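11S globulin beta subunit (Cucurbita maxima, PDB 2EVX) serves as a seed storage protein, a hexameric 11S globulin whose subunits hold a nitrogen and carbon reserve for the germinating seedling. Local coordinates at the interface of chains A and B. Residues are numbered along the deposited sequence; one frame, centred on the assembly and turned at random. Chains: chain A/B, 11S globulin beta subunit.

Contact 1: the interface of chains A and B. Residues chain A 384, 410, 417; chain B 80, 209-210, 213.
A:Val384 meets B:Ile209 and B:Phe213 where two bicupin subunits of the 11S globulin family join. A:Val384 opens strand 384-390 in the C-terminal cupin of chain A. The chain B residues belong to its N-terminal cupin region, so the subunits meet head to tail. The tight part lies around A:Val384, whose two methyls divide the work. CG1, anti to the backbone N (chi1 -173°), points at B:Phe213 and touches ring atom CE2 at 3.5 Å. The ring of B:Phe213 turns its rim, not a face, toward the valine. CG2 goes to B:Ile209, 3.6 Å from its branch carbon CB. It also touches CG2 and CD1 of the isoleucine, the two side chains crossing at about a right angle. With an alanine at A:Val384, B:Phe213 CE2 and B:Ile209 CB would probably lose their methyl partners, and a gap would be likely to open between the chains.

The contact thins toward A:Leu410. Its CD2 meets B:Ile209 CD1 tip to tip at 3.8 Å. Within chain B, B:Ile209 CG1 lies over one face of the B:Phe210 ring, 3.8 Å above its plane and toward the rim. That ring reaches A:Leu410 more loosely, with CZ 4.2 Å from CG. The margins are looser still. A:Met417 CE stays 4.5 Å from B:Phe210 CZ. B:Phe80 CZ keeps the same 4.5 Å from A:Val384 CG2.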
# COMPACT_ATOMS: atom_id res chain seq x y z
N VAL A 384 16.86 10.34 14.59
CA VAL A 384 17.34 10.06 15.92
C VAL A 384 16.80 11.15 16.82
O VAL A 384 16.61 12.28 16.38
CB VAL A 384 18.88 10.05 15.97
CG1 VAL A 384 19.35 9.59 17.34
CG2 VAL A 384 19.44 9.13 14.89
N LEU A 410 20.68 3.68 20.80
CA LEU A 410 22.01 4.04 20.38
C LEU A 410 22.99 3.83 21.52
O LEU A 410 24.14 3.44 21.29
CB LEU A 410 22.04 5.48 19.88
CG LEU A 410 21.86 5.65 18.36
CD1 LEU A 410 21.40 4.35 17.70
CD2 LEU A 410 20.87 6.78 18.10
N MET A 417 25.39 0.35 19.74
CA MET A 417 26.77 0.38 20.19
C MET A 417 27.23 -0.97 20.74
O MET A 417 28.27 -1.49 20.34
CB MET A 417 26.93 1.46 21.27
CG MET A 417 28.34 2.05 21.36
SD MET A 417 28.82 3.06 19.92
CE MET A 417 28.03 4.61 20.36
N PHE B 80 22.11 3.22 8.55
CA PHE B 80 20.83 2.60 8.19
C PHE B 80 20.06 3.51 7.23
O PHE B 80 20.30 4.72 7.20
CB PHE B 80 20.00 2.29 9.45
CG PHE B 80 19.86 3.44 10.40
CD1 PHE B 80 20.90 3.80 11.26
CD2 PHE B 80 18.67 4.18 10.45
CE1 PHE B 80 20.77 4.87 12.15
CE2 PHE B 80 18.53 5.24 11.33
CZ PHE B 80 19.57 5.59 12.18
N ILE B 209 24.74 10.94 12.59
CA ILE B 209 23.62 11.24 13.48
C ILE B 209 23.95 11.91 14.81
O ILE B 209 23.09 12.54 15.42
CB ILE B 209 22.82 9.97 13.80
CG1 ILE B 209 23.71 8.98 14.56
CG2 ILE B 209 22.30 9.34 12.52
CD1 ILE B 209 22.98 7.77 15.04
N PHE B 210 25.19 11.80 15.27
CA PHE B 210 25.55 12.41 16.54
C PHE B 210 25.92 13.89 16.48
O PHE B 210 25.70 14.63 17.45
CB PHE B 210 26.69 11.63 17.19
CG PHE B 210 26.33 10.22 17.54
CD1 PHE B 210 26.84 9.16 16.80
CD2 PHE B 210 25.44 9.96 18.58
CE1 PHE B 210 26.46 7.84 17.08
CE2 PHE B 210 25.06 8.64 18.87
CZ PHE B 210 25.57 7.59 18.12
N PHE B 213 23.60 16.59 17.75
CA PHE B 213 23.27 16.63 19.17
C PHE B 213 24.23 17.45 20.02
O PHE B 213 25.43 17.53 19.75
CB PHE B 213 23.21 15.21 19.74
CG PHE B 213 21.97 14.45 19.34
CD1 PHE B 213 20.71 14.94 19.67
CD2 PHE B 213 22.06 13.27 18.63
CE1 PHE B 213 19.57 14.27 19.28
CE2 PHE B 213 20.93 12.59 18.24
CZ PHE B 213 19.68 13.10 18.57

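Contact 2: the interface of chains A and B. Residues chain A 342-344, 381-382; chain B 167-170.
The aliphatic part of B:Gln169 packs against A:His344 and A:Gln381 at the centre of this 11S globulin contact between cupin regions. B:Gln169 CB lies off one face of the imidazole, near its NE2/CE1 rim, 3.9 Å from A:His344 CE1. It lies 4.0 Å from A:Gln381 CD, and these two glutamines cross at about a right angle. B:Ile170 lies beside this centre, its methyl CD1 3.5 Å from the backbone O of A:Gln381.

Outward from this core, A:His344 NE2 donates to the backbone O of B:Gln169 at 3.0 Å. The acceptor lies in the ring plane at the imidazole edge. Seen from the carbonyl, the donor stands well above its plane, and the bond is bent (136° at H). The other ring nitrogen, ND1, accepts from the backbone N of A:Gln381. This second-shell bond helps fix the turn of the ring and would leave NE2 as the donor. B:Asn168 OD1 likewise accepts from B:Ile170 N, bracing the chain B loop.

A:Gln381 reaches across with CG anti to its backbone N (chi1 175°) and the chain extended. As modelled, its NE2 faces B:Gln169 N at 2.8 Å and its OE1 faces B:Ala167 O at 3.1 Å. The first pair sets donor against donor, the second acceptor against acceptor, so the amide orientation is doubtful. A half-turn of the amide would probably pair donor with acceptor at both places. At the rim, B:Gln169 NE2 sits beside A:Asn342 O, but its N-H points elsewhere.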
# COMPACT_ATOMS: atom_id res chain seq x y z
N ASN A 342 10.36 1.57 11.99
CA ASN A 342 9.19 1.32 11.15
C ASN A 342 8.00 2.26 11.22
O ASN A 342 6.92 1.91 10.72
CB ASN A 342 8.69 -0.09 11.42
CG ASN A 342 8.25 -0.28 12.85
OD1 ASN A 342 7.59 -1.27 13.17
ND2 ASN A 342 8.61 0.65 13.73
N SER A 343 8.14 3.42 11.84
CA SER A 343 7.02 4.36 11.87
C SER A 343 7.37 5.74 12.39
O SER A 343 8.46 5.98 12.89
CB SER A 343 5.85 3.79 12.69
OG SER A 343 6.07 3.91 14.08
N HIS A 344 6.42 6.65 12.23
CA HIS A 344 6.58 8.00 12.72
C HIS A 344 6.15 7.94 14.20
O HIS A 344 5.66 6.91 14.68
CB HIS A 344 5.67 8.95 11.95
CG HIS A 344 5.87 8.92 10.47
ND1 HIS A 344 7.06 9.27 9.87
CD2 HIS A 344 5.03 8.60 9.46
CE1 HIS A 344 6.95 9.17 8.56
NE2 HIS A 344 5.72 8.76 8.28
N GLN A 381 10.10 9.06 11.00
CA GLN A 381 10.67 7.72 10.99
C GLN A 381 12.18 7.75 10.70
O GLN A 381 12.64 8.41 9.77
CB GLN A 381 9.93 6.90 9.93
CG GLN A 381 10.46 5.50 9.69
CD GLN A 381 9.94 4.91 8.40
OE1 GLN A 381 10.24 3.77 8.05
NE2 GLN A 381 9.15 5.70 7.66
N ASN A 382 12.96 7.03 11.52
CA ASN A 382 14.41 6.95 11.39
C ASN A 382 15.18 8.13 11.98
O ASN A 382 16.40 8.06 12.14
CB ASN A 382 14.83 6.78 9.93
CG ASN A 382 14.26 5.54 9.29
OD1 ASN A 382 14.41 4.44 9.80
ND2 ASN A 382 13.60 5.72 8.14
N ALA B 167 7.95 -0.52 3.45
CA ALA B 167 8.77 -0.21 4.62
C ALA B 167 9.15 1.25 4.88
O ALA B 167 9.43 1.62 6.02
CB ALA B 167 10.04 -1.06 4.59
N ASN B 168 9.17 2.08 3.84
CA ASN B 168 9.52 3.50 4.00
C ASN B 168 8.27 4.38 4.07
O ASN B 168 7.51 4.46 3.11
CB ASN B 168 10.40 3.95 2.83
CG ASN B 168 10.47 5.45 2.70
OD1 ASN B 168 10.51 6.18 3.69
ND2 ASN B 168 10.48 5.93 1.47
N GLN B 169 8.08 5.04 5.20
CA GLN B 169 6.90 5.89 5.40
C GLN B 169 7.11 7.38 5.14
O GLN B 169 6.20 8.18 5.34
CB GLN B 169 6.35 5.69 6.81
CG GLN B 169 5.50 4.42 6.97
CD GLN B 169 5.02 4.17 8.40
OE1 GLN B 169 4.61 5.10 9.10
NE2 GLN B 169 5.07 2.91 8.83
N ILE B 170 8.31 7.77 4.71
CA ILE B 170 8.57 9.17 4.45
C ILE B 170 8.21 9.56 3.01
O ILE B 170 7.05 9.82 2.71
CB ILE B 170 10.04 9.51 4.72
CG1 ILE B 170 10.37 9.16 6.18
CG2 ILE B 170 10.30 10.98 4.46
CD1 ILE B 170 11.87 9.09 6.46

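Contact 3: the interface of chains A and B. Residues chain A 420-422, 440-441; chain B 123-125.
B:Asp123 takes A:Lys440 and A:Tyr441 on one carboxylate oxygen at this polar contact between 11S globulin subunits. It lies beside strand 124-125 of the N-terminal cupin, and its partners lie in the C-terminal helical segment of chain A.

The salt bridge joins A:Lys440 NZ to B:Asp123 OD2 at 3.0 Å. The ammonium uses the syn lone pair, on the side of the other oxygen. The lysine chain bends at chi3 (-57°), which helps bring NZ back to the carboxylate.

Hydrogen bonds surround this charge pair. A:Tyr441 OH donates to the anti lone pair of the same OD2 at 2.7 Å, its ring steeply turned from the carboxylate plane. The hydroxyl also accepts from B:Gln124 N in a nearly straight bond (178° at H). NZ further donates to the backbone O of B:Gln124 and, within chain A, to that of A:Leu420. B:Asp123 OD1 accepts from A:Leu422 N at 3.1 Å, from above the carboxylate plane. That N starts helix 422-429, whose end may help steady the negative charge.

Apolar contacts are fewer. A:Leu422 CG lies 3.8 Å from B:Asp123 CG. A:Pro421 CG packs against B:His125 CB, crossing at about a right angle.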
# COMPACT_ATOMS: atom_id res chain seq x y z
N LEU A 420 28.17 -3.59 18.30
CA LEU A 420 29.40 -3.38 17.55
C LEU A 420 30.69 -3.90 18.17
O LEU A 420 30.92 -3.74 19.36
CB LEU A 420 29.54 -1.89 17.22
CG LEU A 420 28.46 -1.32 16.27
CD1 LEU A 420 28.51 0.20 16.28
CD2 LEU A 420 28.65 -1.88 14.86
N PRO A 421 31.54 -4.54 17.35
CA PRO A 421 32.82 -5.09 17.79
C PRO A 421 33.74 -3.93 18.15
O PRO A 421 33.73 -2.90 17.47
CB PRO A 421 33.33 -5.83 16.56
CG PRO A 421 32.06 -6.23 15.86
CD PRO A 421 31.23 -4.99 15.98
N LEU A 422 34.53 -4.07 19.22
CA LEU A 422 35.44 -3.01 19.63
C LEU A 422 36.37 -2.59 18.50
O LEU A 422 36.70 -1.42 18.36
CB LEU A 422 36.26 -3.44 20.85
CG LEU A 422 35.61 -3.29 22.22
CD1 LEU A 422 36.66 -3.52 23.29
CD2 LEU A 422 35.01 -1.90 22.38
N LYS A 440 30.86 1.78 24.69
CA LYS A 440 29.74 0.84 24.68
C LYS A 440 29.26 0.37 26.04
O LYS A 440 28.06 0.25 26.26
CB LYS A 440 30.06 -0.36 23.80
CG LYS A 440 31.34 -1.07 24.09
CD LYS A 440 31.63 -2.10 23.00
CE LYS A 440 30.50 -3.10 22.84
NZ LYS A 440 30.84 -4.17 21.86
N TYR A 441 30.18 0.14 26.95
CA TYR A 441 29.79 -0.34 28.27
C TYR A 441 29.59 0.78 29.29
O TYR A 441 29.15 0.53 30.42
CB TYR A 441 30.83 -1.35 28.75
CG TYR A 441 31.05 -2.44 27.73
CD1 TYR A 441 30.01 -3.28 27.34
CD2 TYR A 441 32.30 -2.62 27.15
CE1 TYR A 441 30.22 -4.29 26.40
CE2 TYR A 441 32.52 -3.63 26.20
CZ TYR A 441 31.47 -4.45 25.83
OH TYR A 441 31.68 -5.44 24.89
N ASP B 123 35.04 -8.91 24.96
CA ASP B 123 34.11 -8.13 24.15
C ASP B 123 32.90 -8.96 23.69
O ASP B 123 33.02 -10.12 23.29
CB ASP B 123 34.85 -7.58 22.93
CG ASP B 123 33.97 -6.70 22.07
OD1 ASP B 123 34.14 -6.71 20.83
OD2 ASP B 123 33.11 -5.98 22.63
N GLN B 124 31.73 -8.33 23.74
CA GLN B 124 30.48 -8.96 23.31
C GLN B 124 30.04 -8.23 22.04
O GLN B 124 29.92 -7.01 22.04
CB GLN B 124 29.39 -8.80 24.36
CG GLN B 124 29.04 -10.07 25.09
CD GLN B 124 27.92 -9.86 26.10
OE1 GLN B 124 27.53 -10.79 26.82
NE2 GLN B 124 27.40 -8.64 26.16
N HIS B 125 29.81 -8.98 20.97
CA HIS B 125 29.39 -8.35 19.72
C HIS B 125 28.41 -9.18 18.89
O HIS B 125 28.08 -10.33 19.22
CB HIS B 125 30.61 -8.03 18.87
CG HIS B 125 31.43 -9.23 18.52
ND1 HIS B 125 30.87 -10.37 17.98
CD2 HIS B 125 32.75 -9.48 18.66
CE1 HIS B 125 31.82 -11.27 17.80
NE2 HIS B 125 32.96 -10.76 18.20

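Contact 1 lies between the other two. Its C-alpha centre is about 16 Å from that of contact 2 and about 16 Å from that of contact 3. The centres of contacts 2 and 3 are about 28 Å apart. Chain A links them along its sequence: A:Gln381 and A:Asn382 of contact 2 lead into A:Val384 of contact 1, and A:Met417 of contact 1 precedes A:Leu420 of contact 3. An apolar patch is thus flanked by two more polar ones. Because the join is head to tail, each subunit can use both surfaces, which suits the three copies of the deposited assembly; the hexamer needs a further interface between trimers.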